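Local coordinates for protein B-agarase (Saccharophagus degradans, PDB 4BQ2) that hydrolyses beta-1,4 linkages of agarose as a glycoside hydrolase family 50 exo-beta-agarase, probably working from a chain end, at residues A308-S311 with P317-S320. Sequence-based numbering, arbitrary orientation.
Sequences AQRS and PEDS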
# COMPACT_ATOMS: atom_id res chain seq x y z
N ALA A 308 7.64 -1.35 -29.11
CA ALA A 308 6.22 -1.45 -29.46
C ALA A 308 5.40 -0.51 -28.56
O ALA A 308 5.66 -0.40 -27.36
CB ALA A 308 5.72 -2.89 -29.35
N GLN A 309 4.44 0.20 -29.14
CA GLN A 309 3.60 1.08 -28.34
C GLN A 309 2.33 0.34 -27.91
O GLN A 309 1.91 -0.61 -28.55
CB GLN A 309 3.27 2.38 -29.07
CG GLN A 309 2.83 3.52 -28.15
CD GLN A 309 3.66 3.64 -26.87
OE1 GLN A 309 3.18 3.34 -25.77
NE2 GLN A 309 4.92 4.08 -27.00
N ARG A 310 1.75 0.78 -26.79
CA ARG A 310 0.49 0.21 -26.31
C ARG A 310 -0.65 0.42 -27.31
O ARG A 310 -0.68 1.43 -28.04
CB ARG A 310 0.10 0.85 -24.97
CG ARG A 310 1.07 0.59 -23.82
CD ARG A 310 0.64 1.35 -22.56
NE ARG A 310 -0.77 1.08 -22.23
CZ ARG A 310 -1.20 0.01 -21.55
NH1 ARG A 310 -0.32 -0.88 -21.08
NH2 ARG A 310 -2.50 -0.14 -21.32
N SER A 311 -1.56 -0.55 -27.36
CA SER A 311 -2.85 -0.41 -28.04
C SER A 311 -3.84 0.34 -27.11
O SER A 311 -3.92 0.06 -25.89
CB SER A 311 -3.39 -1.81 -28.41
OG SER A 311 -4.81 -1.84 -28.50
N PRO A 317 -3.39 -1.98 -17.58
CA PRO A 317 -2.53 -0.83 -17.43
C PRO A 317 -1.07 -1.28 -17.39
O PRO A 317 -0.77 -2.43 -17.05
CB PRO A 317 -2.96 -0.20 -16.08
CG PRO A 317 -3.67 -1.27 -15.35
CD PRO A 317 -4.10 -2.32 -16.33
N GLU A 318 -0.19 -0.35 -17.75
CA GLU A 318 1.22 -0.65 -18.00
C GLU A 318 1.86 -1.31 -16.78
O GLU A 318 2.61 -2.27 -16.92
CB GLU A 318 1.99 0.61 -18.42
CG GLU A 318 3.45 0.35 -18.83
CD GLU A 318 3.62 -0.34 -20.20
OE1 GLU A 318 2.59 -0.75 -20.81
OE2 GLU A 318 4.79 -0.49 -20.66
N ASP A 319 1.55 -0.80 -15.59
CA ASP A 319 2.07 -1.37 -14.34
C ASP A 319 1.77 -2.88 -14.16
O ASP A 319 2.54 -3.61 -13.52
CB ASP A 319 1.53 -0.56 -13.16
CG ASP A 319 0.03 -0.71 -12.99
OD1 ASP A 319 -0.40 -1.65 -12.25
OD2 ASP A 319 -0.71 0.11 -13.58
N SER A 320 0.68 -3.35 -14.76
CA SER A 320 0.18 -4.72 -14.56
C SER A 320 0.40 -5.59 -15.80
O SER A 320 -0.02 -6.74 -15.83
CB SER A 320 -1.32 -4.70 -14.19
OG SER A 320 -1.52 -4.11 -12.92
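Arg310 reaches across to Glu318 and forms a salt bridge through a single pair of atoms, NH1 to OE1, 2.9 Å apart. OE1 sits at the edge of the guanidinium, close to its plane, and NH1 comes to it nearly along the C-O axis, with an N-H...O angle of 157°. The two flat groups stand almost perpendicular, 86° between planes, which fits a bond to one oxygen and not a two-pronged pairing; OE2 is turned to Arg363 instead. The straight first part of the arginine chain carries CD past Glu318 OE1 at 3.4 Å. A bend at chi3 (52°) then turns the guanidinium so that NH1 meets the same oxygen. Glu318 answers with a bend of its own at chi2, which swings the carboxylate back toward the arginine.

Each end of the pair has a second polar partner. NH2 of Arg310 donates to the carbonyl oxygen of Thr316, so one guanidinium grips both a side chain and the backbone just ahead of Pro317. Arg363, salt-bridged to OE2, also donates to the carbonyl oxygen of Ala308; the buried Glu318 thus lies between two arginines, which would probably favour its charged form.

Within 308-311, the backbone N of Arg310 donates to Gln309 OE1 at 3.1 Å, coming from above the amide plane and not on a lone pair. Within 317-320, Ser320 N bonds to Pro317 O at 2.9 Å in the short 3-10 turn that presents Glu318. The result is a single-oxygen salt bridge spanning a short loop after strand 296-301 of a four-stranded antiparallel sheet; through Arg363, just past that sheet's outer strand 359-362, it ties the loop to the sheet's edge in the catalytic module.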